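Local coordinates for glycoside hydrolase family 15, cellulose signaling associated protein envoy (Hypocrea jecorina, PDB 4WUJ) that senses blue light through a flavin mononucleotide-binding LOV domain of the PAS fold, the part present here, and is linked to integrating light with oxidative stress, at residues C[50-55]-C[73-78]. Numbering follows the deposited sequence.
Sequences APIVYA and RNCRFL. With FMN (flavin mononucleotide), chain I.
One direct hydrogen bond joins the segments: I52 N donates to R73 O at 2.8 Å, nearly straight at 165° but tilted out of the carbonyl plane. P51 CA adds a C-H...O contact to the same oxygen, which therefore receives two neighbouring groups of 50-55. A further backbone hydrogen bond between I52 and G72 extends the link.

Apolar packing follows from the I52 torsion: with CG1 anti to the carbonyl carbon (chi1 -66°), the longer branch reaches 73-78. CG1 lies 3.7 Å from C75 SG, while CD1 meets the F77 ring at its edge, 4.0 Å from CE2. I70 and C43 also touch I52, placing this packing between helix 67-70 and strand 39-44.

A water supplies a second polar bridge. It donates to A50 O at 2.8 Å and accepts from C75 N at 3.2 Å, with a weak further bond to the flavin ribityl O2'. The N74 amide works on both its ends: OD1 accepts from R76 N, closing an Asx turn, and from FMN O2' at 2.9 Å, whereas ND2 sits beside A50 CB and bonds to D49 O. R76 turns its guanidinium edge to the phosphate; NE meets O2P at 174°, NH2 bonds to O1P, and NH1 forms a salt bridge with D49, the residue before A50. Through D49, the chain leading into 50-55 thus probably helps position N74 and R76, two residues that bind FMN.

C75 SG stands 4.5 Å from flavin C4A, the atom that the reactive cysteine attacks in LOV photochemistry. Together with the sequence NCRFLQ at 74-79, this is consistent with C75 being the photoactive cysteine, in the segment characteristic of LOV-type PAS domains, packed and hydrogen-bonded here against the chain entering edge strand 52-55.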
# COMPACT_ATOMS: atom_id res chain seq x y z
N ALA C 50 -1.52 22.02 6.17
CA ALA C 50 -1.16 20.61 6.06
C ALA C 50 -2.02 19.82 5.06
O ALA C 50 -2.63 18.82 5.44
CB ALA C 50 -1.25 19.93 7.48
N PRO C 51 -2.04 20.25 3.80
CA PRO C 51 -2.95 19.58 2.86
C PRO C 51 -2.58 18.13 2.54
O PRO C 51 -1.40 17.72 2.50
CB PRO C 51 -2.85 20.46 1.60
CG PRO C 51 -1.44 20.97 1.63
CD PRO C 51 -1.12 21.18 3.11
N ILE C 52 -3.60 17.34 2.34
CA ILE C 52 -3.40 16.00 1.76
C ILE C 52 -2.85 16.11 0.33
O ILE C 52 -3.42 16.82 -0.51
CB ILE C 52 -4.71 15.22 1.72
CG1 ILE C 52 -5.21 14.93 3.11
CG2 ILE C 52 -4.53 13.87 0.97
CD1 ILE C 52 -6.70 14.61 3.11
N VAL C 53 -1.72 15.44 0.08
CA VAL C 53 -1.16 15.38 -1.26
C VAL C 53 -1.28 13.98 -1.86
O VAL C 53 -1.05 13.79 -3.06
CB VAL C 53 0.30 15.86 -1.31
CG1 VAL C 53 0.38 17.31 -0.89
CG2 VAL C 53 1.19 15.05 -0.45
N TYR C 54 -1.65 13.01 -1.02
CA TYR C 54 -1.90 11.64 -1.44
C TYR C 54 -2.75 10.91 -0.41
O TYR C 54 -2.43 10.96 0.80
CB TYR C 54 -0.57 10.89 -1.60
CG TYR C 54 -0.74 9.43 -1.93
CD1 TYR C 54 -0.87 8.45 -0.93
CD2 TYR C 54 -0.79 9.01 -3.27
CE1 TYR C 54 -1.04 7.10 -1.27
CE2 TYR C 54 -0.94 7.68 -3.60
CZ TYR C 54 -1.09 6.73 -2.61
OH TYR C 54 -1.26 5.42 -3.01
N ALA C 55 -3.79 10.22 -0.88
CA ALA C 55 -4.51 9.25 -0.06
C ALA C 55 -4.59 7.90 -0.80
O ALA C 55 -4.79 7.84 -2.04
CB ALA C 55 -5.89 9.76 0.24
N ARG C 73 -6.95 19.16 1.05
CA ARG C 73 -7.66 19.51 2.27
C ARG C 73 -6.90 19.01 3.50
O ARG C 73 -6.11 18.06 3.44
CB ARG C 73 -9.10 18.97 2.25
CG ARG C 73 -9.87 19.45 1.02
CD ARG C 73 -11.33 19.79 1.27
NE ARG C 73 -12.04 18.80 2.06
CZ ARG C 73 -13.37 18.76 2.20
NH1 ARG C 73 -14.13 19.66 1.58
NH2 ARG C 73 -13.96 17.81 2.94
N ASN C 74 -7.13 19.68 4.61
CA ASN C 74 -6.65 19.21 5.91
C ASN C 74 -7.50 18.04 6.32
O ASN C 74 -8.69 17.99 6.01
CB ASN C 74 -6.75 20.29 6.98
CG ASN C 74 -6.11 19.89 8.28
OD1 ASN C 74 -6.69 19.14 9.04
ND2 ASN C 74 -4.91 20.39 8.55
N CYS C 75 -6.87 17.10 7.01
CA CYS C 75 -7.52 15.86 7.45
C CYS C 75 -8.65 16.02 8.49
O CYS C 75 -9.39 15.04 8.77
CB CYS C 75 -6.47 14.94 8.01
SG CYS C 75 -5.53 14.09 6.70
N ARG C 76 -8.80 17.22 9.06
CA ARG C 76 -9.74 17.38 10.19
C ARG C 76 -11.20 17.25 9.71
O ARG C 76 -12.10 17.05 10.52
CB ARG C 76 -9.53 18.73 10.94
CG ARG C 76 -10.02 19.89 10.09
CD ARG C 76 -9.97 21.25 10.83
NE ARG C 76 -8.61 21.58 11.21
CZ ARG C 76 -7.75 22.23 10.44
NH1 ARG C 76 -8.10 22.60 9.21
NH2 ARG C 76 -6.54 22.47 10.88
N PHE C 77 -11.45 17.38 8.42
CA PHE C 77 -12.82 17.23 7.96
C PHE C 77 -13.38 15.87 8.38
O PHE C 77 -14.58 15.68 8.40
CB PHE C 77 -12.92 17.43 6.44
CG PHE C 77 -12.25 16.34 5.64
CD1 PHE C 77 -12.85 15.10 5.47
CD2 PHE C 77 -11.02 16.57 5.05
CE1 PHE C 77 -12.25 14.12 4.74
CE2 PHE C 77 -10.40 15.58 4.31
CZ PHE C 77 -11.02 14.35 4.15
N LEU C 78 -12.50 14.93 8.76
CA LEU C 78 -12.92 13.60 9.17
C LEU C 78 -13.58 13.61 10.54
O LEU C 78 -14.26 12.67 10.94
CB LEU C 78 -11.72 12.65 9.18
CG LEU C 78 -11.12 12.25 7.82
CD1 LEU C 78 -9.83 11.50 8.05
CD2 LEU C 78 -12.10 11.40 7.05
N1 FMN I . -7.53 13.63 12.19
C2 FMN I . -8.59 12.75 12.25
O2 FMN I . -9.56 13.00 12.95
N3 FMN I . -8.56 11.58 11.50
C4 FMN I . -7.49 11.26 10.70
O4 FMN I . -7.52 10.23 10.04
C4A FMN I . -6.41 12.15 10.63
N5 FMN I . -5.31 11.87 9.81
C5A FMN I . -4.26 12.74 9.76
C6 FMN I . -3.18 12.41 8.96
C7 FMN I . -2.10 13.27 8.85
C7M FMN I . -0.96 12.86 7.97
C8 FMN I . -2.10 14.48 9.58
C8M FMN I . -0.93 15.42 9.48
C9 FMN I . -3.19 14.79 10.41
C9A FMN I . -4.27 13.92 10.50
N10 FMN I . -5.38 14.22 11.31
C10 FMN I . -6.44 13.33 11.37
C1' FMN I . -5.48 15.44 12.20
C2' FMN I . -5.95 16.74 11.61
O2' FMN I . -5.53 16.81 10.26
C3' FMN I . -5.41 17.90 12.50
O3' FMN I . -3.99 17.85 12.60
C4' FMN I . -6.02 17.82 13.92
O4' FMN I . -7.41 18.05 13.82
C5' FMN I . -5.37 18.79 14.92
O5' FMN I . -5.30 20.10 14.38
P FMN I . -6.52 21.12 14.54
O1P FMN I . -6.12 22.34 13.73
O2P FMN I . -7.84 20.64 14.04
O3P FMN I . -6.65 21.48 15.98
O HOH W 1 -3.71 17.20 7.48